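Long-range contacts in 5-ketofructose reductase (Gluconobacter sp., PDB 7COK), which reduces 5-ketofructose, probably with a nicotinamide dinucleotide as hydride donor, and represents a distinct class within the shikimate dehydrogenase family: residues G111-L116 / V141-A146; L116-S121 / T244-L249; V127-A132 / A149-V154; I193-T198 / V221-I226; G214-E219 / K239-T244. One frame throughout, in Å; residues are numbered along the deposited sequence.

Interaction 1. Residues G111-L116 / V141-A146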
# COMPACT_ATOMS: atom_id res chain seq x y z
N GLY A 111 -18.28 -17.10 -0.57
CA GLY A 111 -19.22 -16.03 -0.21
C GLY A 111 -20.64 -16.56 -0.32
O GLY A 111 -21.45 -16.37 0.57
N PHE A 112 -20.91 -17.26 -1.41
CA PHE A 112 -22.22 -17.87 -1.63
C PHE A 112 -22.52 -18.91 -0.54
O PHE A 112 -23.62 -18.90 0.02
CB PHE A 112 -22.32 -18.52 -3.02
CG PHE A 112 -23.41 -19.53 -3.10
CD1 PHE A 112 -24.75 -19.12 -3.17
CD2 PHE A 112 -23.13 -20.90 -2.98
CE1 PHE A 112 -25.78 -20.06 -3.19
CE2 PHE A 112 -24.14 -21.84 -2.97
CZ PHE A 112 -25.47 -21.43 -3.07
N LEU A 113 -21.58 -19.81 -0.28
CA LEU A 113 -21.74 -20.82 0.74
C LEU A 113 -22.04 -20.23 2.11
O LEU A 113 -22.94 -20.71 2.80
CB LEU A 113 -20.58 -21.80 0.73
CG LEU A 113 -20.77 -23.13 1.44
CD1 LEU A 113 -21.75 -24.00 0.65
CD2 LEU A 113 -19.45 -23.88 1.62
N ALA A 114 -21.33 -19.17 2.50
CA ALA A 114 -21.63 -18.49 3.77
C ALA A 114 -23.04 -17.90 3.76
O ALA A 114 -23.78 -18.06 4.73
CB ALA A 114 -20.61 -17.41 4.07
N SER A 115 -23.44 -17.24 2.67
CA SER A 115 -24.82 -16.76 2.57
C SER A 115 -25.84 -17.91 2.70
O SER A 115 -26.83 -17.79 3.43
CB SER A 115 -25.04 -16.03 1.25
OG SER A 115 -24.34 -14.77 1.23
N LEU A 116 -25.56 -19.02 2.00
CA LEU A 116 -26.44 -20.20 2.01
C LEU A 116 -26.64 -20.71 3.44
O LEU A 116 -27.77 -20.97 3.86
CB LEU A 116 -25.89 -21.32 1.11
CG LEU A 116 -26.85 -22.52 0.99
CD1 LEU A 116 -28.15 -22.15 0.28
CD2 LEU A 116 -26.17 -23.71 0.33
N VAL A 141 -17.92 -26.45 -7.00
CA VAL A 141 -16.91 -27.14 -6.18
C VAL A 141 -17.21 -26.96 -4.71
O VAL A 141 -17.16 -27.94 -3.97
CB VAL A 141 -15.48 -26.71 -6.54
CG1 VAL A 141 -14.45 -27.25 -5.53
CG2 VAL A 141 -15.13 -27.22 -7.93
N GLU A 142 -17.46 -25.73 -4.26
CA GLU A 142 -17.68 -25.49 -2.83
C GLU A 142 -18.91 -26.24 -2.31
O GLU A 142 -18.90 -26.81 -1.21
CB GLU A 142 -17.78 -24.01 -2.50
CG GLU A 142 -16.51 -23.19 -2.76
CD GLU A 142 -15.28 -23.56 -1.94
OE1 GLU A 142 -15.35 -24.37 -1.00
OE2 GLU A 142 -14.21 -23.00 -2.22
N LEU A 143 -19.97 -26.29 -3.09
CA LEU A 143 -21.16 -27.05 -2.71
C LEU A 143 -20.87 -28.54 -2.61
O LEU A 143 -21.31 -29.20 -1.66
CB LEU A 143 -22.27 -26.79 -3.73
CG LEU A 143 -23.12 -25.53 -3.59
CD1 LEU A 143 -23.78 -25.30 -4.92
CD2 LEU A 143 -24.18 -25.73 -2.53
N ALA A 144 -20.15 -29.07 -3.61
CA ALA A 144 -19.75 -30.47 -3.63
C ALA A 144 -18.90 -30.83 -2.43
O ALA A 144 -19.19 -31.82 -1.76
CB ALA A 144 -19.03 -30.79 -4.93
N LEU A 145 -17.87 -30.03 -2.13
CA LEU A 145 -17.03 -30.25 -0.93
C LEU A 145 -17.80 -30.11 0.38
O LEU A 145 -17.45 -30.72 1.40
CB LEU A 145 -15.78 -29.35 -0.93
CG LEU A 145 -14.79 -29.56 -2.08
CD1 LEU A 145 -13.68 -28.54 -1.92
CD2 LEU A 145 -14.26 -30.99 -2.18
N ALA A 146 -18.89 -29.33 0.35
CA ALA A 146 -19.72 -29.14 1.52
C ALA A 146 -20.84 -30.18 1.64
O ALA A 146 -21.75 -30.01 2.48
CB ALA A 146 -20.30 -27.74 1.52
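F112, L113 and L116 of helix 110-117 meet L143, in the last turn of helix 134-145, and A146 just after it, in an apolar helix-helix contact lying against one face of the parallel sheet of the Rossmann-type domain. The two short axes come no nearer than 10.1 Å and their directions differ by 51°, so side chains rather than backbones bridge the gap. L143 is the hub, crossing both F112 and L116 at about a right angle. CG of F112 stands anti to the backbone N (chi1 160°), and the ring offers L143 its edge: CE2 of F112 lies 3.9 Å from CG of L143, with CD2 of L143 in the ring plane. One ring face carries CB of L116, offset toward the rim, 4.2 Å above the plane. L116 CD2 also reaches L143 CD2 at 4.0 Å. L113 presents both methyls to the alanine, CD2 of L113 standing 4.0 Å from CB of A146. Both F112 and L143 continue onto I195 on strand 193-196. At the margin OE1 of E142 forms a salt bridge with K110, on the same helix as F112, while OE2 bonds to S85; the chemistry implies hydrocarbon packing flanked by one ionic link.

Interaction 2. Residues L116-S121 / T244-L249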
# COMPACT_ATOMS: atom_id res chain seq x y z
N LEU A 116 -25.56 -19.02 2.00
CA LEU A 116 -26.44 -20.20 2.01
C LEU A 116 -26.64 -20.71 3.44
O LEU A 116 -27.77 -20.97 3.86
CB LEU A 116 -25.89 -21.32 1.11
CG LEU A 116 -26.85 -22.52 0.99
CD1 LEU A 116 -28.15 -22.15 0.28
CD2 LEU A 116 -26.17 -23.71 0.33
N LYS A 117 -25.53 -20.83 4.17
CA LYS A 117 -25.53 -21.37 5.52
C LYS A 117 -26.38 -20.57 6.52
O LYS A 117 -26.80 -21.12 7.55
CB LYS A 117 -24.10 -21.58 6.01
CG LYS A 117 -23.47 -22.82 5.39
CD LYS A 117 -22.00 -22.98 5.71
CE LYS A 117 -21.50 -24.35 5.31
NZ LYS A 117 -20.12 -24.58 5.81
N THR A 118 -26.67 -19.31 6.20
CA THR A 118 -27.61 -18.53 7.04
C THR A 118 -29.05 -19.04 6.93
O THR A 118 -29.89 -18.70 7.78
CB THR A 118 -27.61 -17.00 6.75
OG1 THR A 118 -28.09 -16.76 5.43
CG2 THR A 118 -26.22 -16.40 6.91
N VAL A 119 -29.36 -19.80 5.89
CA VAL A 119 -30.75 -20.25 5.70
C VAL A 119 -30.93 -21.77 5.75
O VAL A 119 -31.99 -22.24 6.16
CB VAL A 119 -31.42 -19.63 4.45
CG1 VAL A 119 -31.50 -18.11 4.59
CG2 VAL A 119 -30.71 -20.01 3.16
N THR A 120 -29.92 -22.51 5.32
CA THR A 120 -29.98 -23.98 5.27
C THR A 120 -28.59 -24.58 5.07
O THR A 120 -27.62 -23.86 4.74
CB THR A 120 -30.99 -24.47 4.19
OG1 THR A 120 -31.01 -25.90 4.16
CG2 THR A 120 -30.68 -23.91 2.79
N SER A 121 -28.47 -25.89 5.30
CA SER A 121 -27.21 -26.59 5.03
C SER A 121 -27.18 -27.08 3.59
O SER A 121 -28.20 -27.51 3.06
CB SER A 121 -27.03 -27.78 5.98
OG SER A 121 -25.79 -28.44 5.74
N THR A 244 -37.30 -17.94 -0.19
CA THR A 244 -36.18 -17.34 0.54
C THR A 244 -35.12 -17.01 -0.50
O THR A 244 -34.76 -17.87 -1.31
CB THR A 244 -35.63 -18.33 1.57
OG1 THR A 244 -36.62 -18.56 2.57
CG2 THR A 244 -34.37 -17.78 2.26
N THR A 245 -34.65 -15.76 -0.48
CA THR A 245 -33.63 -15.28 -1.45
C THR A 245 -32.31 -14.84 -0.83
O THR A 245 -32.26 -14.34 0.30
CB THR A 245 -34.16 -14.11 -2.30
OG1 THR A 245 -34.50 -13.01 -1.45
CG2 THR A 245 -35.41 -14.53 -3.12
N LEU A 246 -31.23 -15.02 -1.60
CA LEU A 246 -29.90 -14.59 -1.20
C LEU A 246 -29.26 -13.75 -2.28
O LEU A 246 -29.07 -14.20 -3.40
CB LEU A 246 -29.02 -15.80 -0.89
CG LEU A 246 -29.61 -16.73 0.18
CD1 LEU A 246 -28.93 -18.09 0.16
CD2 LEU A 246 -29.52 -16.09 1.54
N ASP A 247 -28.88 -12.53 -1.91
CA ASP A 247 -28.36 -11.59 -2.88
C ASP A 247 -26.83 -11.58 -3.03
O ASP A 247 -26.08 -12.00 -2.13
CB ASP A 247 -28.90 -10.19 -2.58
CG ASP A 247 -28.22 -9.57 -1.40
OD1 ASP A 247 -27.14 -8.97 -1.59
OD2 ASP A 247 -28.77 -9.65 -0.29
N GLY A 248 -26.38 -11.09 -4.18
CA GLY A 248 -24.98 -11.17 -4.55
C GLY A 248 -24.11 -10.18 -3.83
O GLY A 248 -22.90 -10.37 -3.75
N LEU A 249 -24.71 -9.10 -3.32
CA LEU A 249 -23.95 -8.10 -2.56
C LEU A 249 -23.55 -8.72 -1.22
O LEU A 249 -22.38 -8.65 -0.84
CB LEU A 249 -24.77 -6.80 -2.43
CG LEU A 249 -24.15 -5.55 -1.80
CD1 LEU A 249 -24.95 -4.33 -2.23
CD2 LEU A 249 -24.12 -5.61 -0.29
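L246 projects from strand 245-246, an outermost strand of the parallel Rossmann-type sheet, into the turn that ends helix 110-117, where it meets L116, T118 and V119. Three different approaches distinguish these neighbours. With L116 the leucine side chains cross at about a right angle: CD1 of L246 lies 4.1 Å from CD1 of L116 but closer, at 3.8 Å, to CA of L116, in keeping with a CB of L116 that points away from the strand. With V119 the encounter is tip to tip, CD1 of L246 facing CG2 of V119 at 4.0 Å. T118 runs alongside in the opposite direction; its OG1, hydrogen-bonded to the carbonyl of S115, comes only within 4.2 Å of CD2 of L246.

The other branch of V119 is nearest to T244. CG1 is anti to the carbonyl carbon (chi1 -62°) and meets CG2 of T244 at 3.7 Å, again tip to tip, at the more exposed margin of the contact. L116, V119 and L246 all touch V221 as well, on the adjacent strand, so the turn packs over two neighbouring strands. Beyond L246, D247 takes the N-cap position of helix 248-264. The turn itself is held by the carbonyl O of L116, which accepts from two amides, N of V119 at 2.8 Å and N of T120 at 3.0 Å.

Interaction 3. Residues V127-A132 / A149-V154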
# COMPACT_ATOMS: atom_id res chain seq x y z
N VAL A 127 -29.12 -29.14 -6.27
CA VAL A 127 -28.82 -27.76 -6.65
C VAL A 127 -28.84 -27.58 -8.16
O VAL A 127 -28.35 -28.44 -8.90
CB VAL A 127 -27.41 -27.35 -6.17
CG1 VAL A 127 -27.14 -25.88 -6.47
CG2 VAL A 127 -27.20 -27.62 -4.68
N VAL A 128 -29.39 -26.45 -8.62
CA VAL A 128 -29.31 -26.02 -10.02
C VAL A 128 -28.52 -24.72 -10.11
O VAL A 128 -28.87 -23.74 -9.43
CB VAL A 128 -30.71 -25.82 -10.66
CG1 VAL A 128 -30.58 -25.17 -12.05
CG2 VAL A 128 -31.41 -27.15 -10.81
N ILE A 129 -27.50 -24.71 -10.98
CA ILE A 129 -26.71 -23.51 -11.22
C ILE A 129 -26.95 -23.08 -12.66
O ILE A 129 -26.71 -23.85 -13.60
CB ILE A 129 -25.20 -23.77 -11.02
CG1 ILE A 129 -24.94 -24.35 -9.63
CG2 ILE A 129 -24.39 -22.49 -11.36
CD1 ILE A 129 -23.46 -24.62 -9.37
N LEU A 130 -27.46 -21.86 -12.82
CA LEU A 130 -27.62 -21.25 -14.14
C LEU A 130 -26.33 -20.58 -14.55
O LEU A 130 -25.93 -19.58 -13.94
CB LEU A 130 -28.77 -20.23 -14.18
CG LEU A 130 -30.06 -20.68 -13.54
CD1 LEU A 130 -30.96 -19.47 -13.29
CD2 LEU A 130 -30.75 -21.79 -14.36
N GLY A 131 -25.74 -21.07 -15.63
CA GLY A 131 -24.49 -20.52 -16.18
C GLY A 131 -23.29 -21.39 -15.84
O GLY A 131 -23.33 -22.13 -14.85
N ALA A 132 -22.24 -21.31 -16.66
CA ALA A 132 -21.04 -22.13 -16.52
C ALA A 132 -19.68 -21.39 -16.40
O ALA A 132 -18.62 -21.97 -16.66
CB ALA A 132 -20.99 -23.15 -17.66
N ALA A 149 -25.68 -33.21 -2.69
CA ALA A 149 -25.91 -34.52 -3.32
C ALA A 149 -25.81 -34.48 -4.84
O ALA A 149 -25.24 -35.40 -5.47
CB ALA A 149 -27.24 -35.11 -2.87
N HIS A 150 -26.36 -33.43 -5.43
CA HIS A 150 -26.58 -33.38 -6.87
C HIS A 150 -26.53 -31.95 -7.36
O HIS A 150 -27.18 -31.07 -6.79
CB HIS A 150 -27.93 -34.01 -7.22
CG HIS A 150 -28.09 -34.29 -8.68
ND1 HIS A 150 -28.48 -33.33 -9.58
CD2 HIS A 150 -27.88 -35.42 -9.40
CE1 HIS A 150 -28.49 -33.84 -10.79
NE2 HIS A 150 -28.15 -35.12 -10.71
N ILE A 151 -25.73 -31.73 -8.41
CA ILE A 151 -25.54 -30.39 -8.95
C ILE A 151 -25.76 -30.44 -10.45
O ILE A 151 -25.07 -31.17 -11.16
CB ILE A 151 -24.15 -29.79 -8.61
CG1 ILE A 151 -23.94 -29.71 -7.10
CG2 ILE A 151 -24.02 -28.37 -9.20
CD1 ILE A 151 -22.50 -29.58 -6.66
N THR A 152 -26.71 -29.64 -10.90
CA THR A 152 -27.07 -29.54 -12.32
C THR A 152 -26.56 -28.18 -12.79
O THR A 152 -26.88 -27.16 -12.16
CB THR A 152 -28.59 -29.65 -12.57
OG1 THR A 152 -29.08 -30.92 -12.12
CG2 THR A 152 -28.91 -29.53 -14.08
N ILE A 153 -25.76 -28.17 -13.85
CA ILE A 153 -25.22 -26.93 -14.41
C ILE A 153 -25.90 -26.72 -15.76
O ILE A 153 -25.92 -27.63 -16.58
CB ILE A 153 -23.67 -26.95 -14.55
CG1 ILE A 153 -23.02 -27.27 -13.19
CG2 ILE A 153 -23.18 -25.60 -15.02
CD1 ILE A 153 -22.75 -28.75 -12.95
N VAL A 154 -26.51 -25.55 -15.92
CA VAL A 154 -27.37 -25.23 -17.07
C VAL A 154 -26.69 -24.11 -17.85
O VAL A 154 -26.30 -23.07 -17.31
CB VAL A 154 -28.82 -24.83 -16.63
CG1 VAL A 154 -29.76 -24.67 -17.82
CG2 VAL A 154 -29.43 -25.87 -15.72
O HOH W 1 -29.61 -30.88 -9.41
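I129 and I151 belong to the buried apolar interior of this strand pair, CD1 of I129 lying 3.8 Å from CG2 of I151 where the two side chains cross obliquely. V127 and I153 share that face, which helix 134-145 covers through L143, A136, I139 and A140. On the other face V128 and T152 lie side by side, and CG1 of V128 meets CG2 of V154 at 3.9 Å. Five backbone hydrogen bonds join the parallel strands; the straightest, from N of I129 to O of T152, is 2.8 Å long with an angle of 173° at the hydrogen. Strand 126-130, helix 134-145 and strand 150-155 form a beta-alpha-beta crossover, and G131 opens a glycine-rich turn consistent with the dinucleotide-binding turn of Rossmann folds. There N of G131 still bonds to O of V154 at 2.7 Å, whereas O of G131 is buried without a polar partner, 3.5 Å from CG2 of I153. In contrast to this dry interior, the H150 end admits solvent. The ring of H150 is partly exposed, and a water in its plane bonds to ND1 of H150 at 2.7 Å and to OG1 of T152, while donating to O of V127 at 2.8 Å.

Interaction 4. Residues I193-T198 / V221-I226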
# COMPACT_ATOMS: atom_id res chain seq x y z
N ILE A 193 -32.15 -25.76 -4.21
CA ILE A 193 -31.45 -24.49 -4.31
C ILE A 193 -31.28 -24.15 -5.79
O ILE A 193 -30.83 -25.00 -6.58
CB ILE A 193 -30.04 -24.58 -3.67
CG1 ILE A 193 -30.13 -24.97 -2.19
CG2 ILE A 193 -29.25 -23.27 -3.85
CD1 ILE A 193 -28.87 -25.60 -1.64
N LEU A 194 -31.64 -22.93 -6.17
CA LEU A 194 -31.42 -22.39 -7.51
C LEU A 194 -30.50 -21.18 -7.44
O LEU A 194 -30.76 -20.24 -6.70
CB LEU A 194 -32.75 -22.02 -8.16
CG LEU A 194 -32.70 -21.31 -9.51
CD1 LEU A 194 -32.15 -22.26 -10.58
CD2 LEU A 194 -34.08 -20.87 -9.96
N ILE A 195 -29.42 -21.19 -8.22
CA ILE A 195 -28.43 -20.13 -8.19
C ILE A 195 -28.23 -19.56 -9.58
O ILE A 195 -27.90 -20.30 -10.51
CB ILE A 195 -27.05 -20.67 -7.72
CG1 ILE A 195 -27.16 -21.48 -6.42
CG2 ILE A 195 -26.07 -19.51 -7.57
CD1 ILE A 195 -25.96 -22.35 -6.16
N ASN A 196 -28.42 -18.25 -9.73
CA ASN A 196 -28.00 -17.60 -10.95
C ASN A 196 -26.52 -17.23 -10.90
O ASN A 196 -26.12 -16.39 -10.10
CB ASN A 196 -28.79 -16.33 -11.21
CG ASN A 196 -28.25 -15.61 -12.41
OD1 ASN A 196 -28.16 -16.19 -13.49
ND2 ASN A 196 -27.75 -14.40 -12.21
N ALA A 197 -25.73 -17.80 -11.82
CA ALA A 197 -24.32 -17.43 -11.96
C ALA A 197 -24.05 -16.73 -13.30
O ALA A 197 -22.90 -16.61 -13.73
CB ALA A 197 -23.47 -18.67 -11.78
N THR A 198 -25.11 -16.27 -13.94
CA THR A 198 -24.98 -15.50 -15.18
C THR A 198 -24.84 -14.02 -14.86
O THR A 198 -25.04 -13.59 -13.71
CB THR A 198 -26.17 -15.69 -16.17
OG1 THR A 198 -27.31 -14.94 -15.71
CG2 THR A 198 -26.51 -17.19 -16.38
N VAL A 221 -34.64 -22.41 -2.21
CA VAL A 221 -33.76 -21.28 -1.88
C VAL A 221 -33.22 -20.74 -3.21
O VAL A 221 -32.70 -21.50 -4.01
CB VAL A 221 -32.64 -21.73 -0.93
CG1 VAL A 221 -31.68 -20.58 -0.64
CG2 VAL A 221 -33.25 -22.24 0.36
N VAL A 222 -33.37 -19.44 -3.43
CA VAL A 222 -33.00 -18.83 -4.71
C VAL A 222 -31.91 -17.79 -4.44
O VAL A 222 -32.08 -16.88 -3.63
CB VAL A 222 -34.22 -18.20 -5.41
CG1 VAL A 222 -33.83 -17.69 -6.77
CG2 VAL A 222 -35.36 -19.19 -5.57
N ALA A 223 -30.79 -17.92 -5.15
CA ALA A 223 -29.61 -17.06 -4.94
C ALA A 223 -29.16 -16.46 -6.27
O ALA A 223 -29.36 -17.06 -7.33
CB ALA A 223 -28.50 -17.86 -4.31
N ASP A 224 -28.53 -15.31 -6.19
CA ASP A 224 -28.02 -14.62 -7.36
C ASP A 224 -26.65 -14.04 -7.04
O ASP A 224 -26.48 -13.33 -6.07
CB ASP A 224 -28.98 -13.51 -7.76
CG ASP A 224 -28.78 -13.01 -9.17
OD1 ASP A 224 -27.70 -13.19 -9.79
OD2 ASP A 224 -29.73 -12.44 -9.71
N VAL A 225 -25.66 -14.35 -7.88
CA VAL A 225 -24.30 -13.80 -7.71
C VAL A 225 -24.16 -12.31 -8.05
O VAL A 225 -23.21 -11.65 -7.62
CB VAL A 225 -23.22 -14.61 -8.48
CG1 VAL A 225 -23.31 -16.09 -8.15
CG2 VAL A 225 -23.31 -14.38 -9.99
N ILE A 226 -25.10 -11.79 -8.85
CA ILE A 226 -25.06 -10.38 -9.23
C ILE A 226 -25.14 -9.46 -8.00
O ILE A 226 -26.06 -9.58 -7.21
CB ILE A 226 -26.19 -10.08 -10.25
CG1 ILE A 226 -25.88 -10.76 -11.60
CG2 ILE A 226 -26.41 -8.58 -10.40
CD1 ILE A 226 -27.08 -10.86 -12.53
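I193-N196 and V221-D224 run as adjacent parallel strands, in register from I193 beside V221 to N196 beside D224, their axes 4.6 Å apart and only 14° out of line. Four backbone hydrogen bonds form the ladder; the last, from N of V225 to O of N196 (3.0 Å), carries it past the strand ends. I193, I195, V221 and A223 share one face, covered by L116 and F112 of helix 110-117 and, at I195, by helix 134-145. The other bears L194, V222, N196 and D224, against F234 and L235 of helix 233-240.

The polar pair N196 and D224 lies side by side at the C-terminal edge of the Rossmann-type sheet, amide and carboxylate planes 87° apart. ND2 of N196 donates to OD1 of D224 at 2.7 Å, nearly straight at 170°; the acceptor lies in the amide plane, but the donor stands above the carboxylate plane. From the opposite face of that carboxylate comes N of I226 (3.1 Å), making an Asx turn. N196 closes another: its OD1 accepts from N of T198 and, on a lone pair, from OG1 of T198 at 2.7 Å. T198, in turn, touches the glycine-rich turn. CD1 of I226 packs 3.6 Å from ND2 of N196. With OD2 of D224 bonded to T232, these links fix the rotation of both buried side chains and tie the two loops leaving the strands to each other.

Interaction 5. Residues G214-E219 / K239-T244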
# COMPACT_ATOMS: atom_id res chain seq x y z
N GLY A 214 -42.48 -20.63 -12.43
CA GLY A 214 -43.50 -21.53 -11.85
C GLY A 214 -43.01 -22.93 -11.51
O GLY A 214 -43.74 -23.73 -10.91
N SER A 215 -41.77 -23.26 -11.88
CA SER A 215 -41.19 -24.56 -11.56
C SER A 215 -40.57 -24.55 -10.16
O SER A 215 -40.22 -25.61 -9.63
CB SER A 215 -40.20 -25.04 -12.64
OG SER A 215 -39.00 -24.28 -12.65
N LEU A 216 -40.47 -23.36 -9.58
CA LEU A 216 -40.00 -23.20 -8.20
C LEU A 216 -41.08 -23.56 -7.23
O LEU A 216 -42.25 -23.22 -7.45
CB LEU A 216 -39.60 -21.75 -7.94
CG LEU A 216 -38.28 -21.17 -8.45
CD1 LEU A 216 -38.30 -19.66 -8.30
CD2 LEU A 216 -37.12 -21.71 -7.65
N THR A 217 -40.71 -24.26 -6.15
CA THR A 217 -41.57 -24.35 -4.98
C THR A 217 -41.23 -23.18 -4.05
O THR A 217 -40.14 -22.58 -4.16
CB THR A 217 -41.44 -25.71 -4.23
OG1 THR A 217 -40.21 -25.77 -3.49
CG2 THR A 217 -41.53 -26.91 -5.18
N LYS A 218 -42.13 -22.88 -3.12
CA LYS A 218 -41.89 -21.85 -2.11
C LYS A 218 -40.74 -22.21 -1.16
O LYS A 218 -40.19 -21.32 -0.48
CB LYS A 218 -43.15 -21.59 -1.28
CG LYS A 218 -44.24 -20.83 -2.00
CD LYS A 218 -45.48 -20.78 -1.12
CE LYS A 218 -46.25 -19.49 -1.33
NZ LYS A 218 -47.26 -19.30 -0.26
N GLU A 219 -40.39 -23.49 -1.12
CA GLU A 219 -39.30 -24.04 -0.31
C GLU A 219 -37.92 -23.88 -0.95
O GLU A 219 -36.89 -24.02 -0.26
CB GLU A 219 -39.53 -25.53 -0.08
CG GLU A 219 -40.54 -25.88 0.99
CD GLU A 219 -40.44 -27.34 1.39
OE1 GLU A 219 -39.44 -27.71 2.04
OE2 GLU A 219 -41.36 -28.11 1.04
N LYS A 239 -38.87 -13.91 -4.59
CA LYS A 239 -39.44 -13.44 -3.33
C LYS A 239 -40.96 -13.25 -3.42
O LYS A 239 -41.68 -13.62 -2.50
CB LYS A 239 -38.76 -12.15 -2.88
CG LYS A 239 -39.03 -11.75 -1.43
CD LYS A 239 -38.02 -10.72 -0.95
CE LYS A 239 -38.21 -9.39 -1.65
NZ LYS A 239 -36.97 -8.57 -1.67
N ALA A 240 -41.45 -12.72 -4.55
CA ALA A 240 -42.90 -12.59 -4.79
C ALA A 240 -43.65 -13.92 -4.80
O ALA A 240 -44.84 -13.97 -4.48
CB ALA A 240 -43.17 -11.82 -6.08
N LEU A 241 -42.96 -14.99 -5.16
CA LEU A 241 -43.51 -16.34 -5.13
C LEU A 241 -43.48 -16.97 -3.75
O LEU A 241 -44.06 -18.02 -3.53
CB LEU A 241 -42.81 -17.24 -6.16
CG LEU A 241 -43.06 -16.93 -7.64
CD1 LEU A 241 -42.29 -17.88 -8.55
CD2 LEU A 241 -44.54 -16.93 -8.01
N GLY A 242 -42.81 -16.32 -2.80
CA GLY A 242 -42.69 -16.82 -1.44
C GLY A 242 -41.37 -17.48 -1.10
O GLY A 242 -41.23 -18.01 0.01
N CYS A 243 -40.39 -17.40 -2.01
CA CYS A 243 -39.07 -18.01 -1.82
C CYS A 243 -38.13 -17.21 -0.93
O CYS A 243 -38.14 -15.97 -0.94
CB CYS A 243 -38.40 -18.21 -3.19
SG CYS A 243 -39.29 -19.38 -4.24
N THR A 244 -37.30 -17.94 -0.19
CA THR A 244 -36.18 -17.34 0.54
C THR A 244 -35.12 -17.01 -0.50
O THR A 244 -34.76 -17.87 -1.31
CB THR A 244 -35.63 -18.33 1.57
OG1 THR A 244 -36.62 -18.56 2.57
CG2 THR A 244 -34.37 -17.78 2.26
O HOH W 2 -37.59 -20.73 0.09
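K218 lays the aliphatic part of its side chain across the carbonyl O of L241, with CG of K218 3.2 Å from that oxygen and CE of K218 returning to 3.4 Å. A bend at chi3 (147°) sets CE on this path. The carbonyl belongs to the turn that ends helix 233-240: G242 takes a positive phi of 102° and, with two bonds back into the last helical turn, completes a Schellman motif. These backbone angles by themselves call for glycine, and a CB here would in addition point toward the loop and run into CE of K218.

Deeper in the contact sits C243, its buried side chain contrasting with the exposed lysine. SG of C243 is 3.3 Å from O of T217 and 4.2 Å from CD1 of L216. The same methyl of L216 touches CD1 of L241 more distantly, at 4.4 Å, so L216 bridges the cysteine and the surface leucine.

Polar linkage between the two segments is indirect. One water donates to O of K218 at 2.7 Å and accepts from N of T244 at 2.8 Å, joining the loop to T244, in the link leading to strand 245-246, through a single molecule. T217 turns its hydroxyl to T220, and this hydroxyl also accepts a weak bond from N of E219.

At the periphery of the Rossmann-type domain, the contact thus joins the loop leading into strand 221-224 to the link between helix 233-240 and strand 245-246; L216 and C243 both rest on V222, and T244 pairs with the backbone of that same residue.

Overall arrangement
Interactions 3 and 4 are consecutive parts of one parallel sheet, their centres 10 Å apart, joined by backbone bonds such as N of L130 to O of I195 (2.8 Å). Interaction 2 brings in the next strand, N of L246 reaching O of V222 at 2.9 Å; interaction 5, sharing T244 with it, packs beside that edge. Interaction 1 covers the face bearing I193, I195 and A223 and shares L116 with interaction 2, whereas L216 of interaction 5 touches L194 and V222 on the other face. The structure is ligand-free, but the G131 turn of interaction 3 and T198 of interaction 4 probably border the dinucleotide site; the centre of interaction 5 lies about 18 Å from that of interaction 3 and about 13 Å from that of interaction 4.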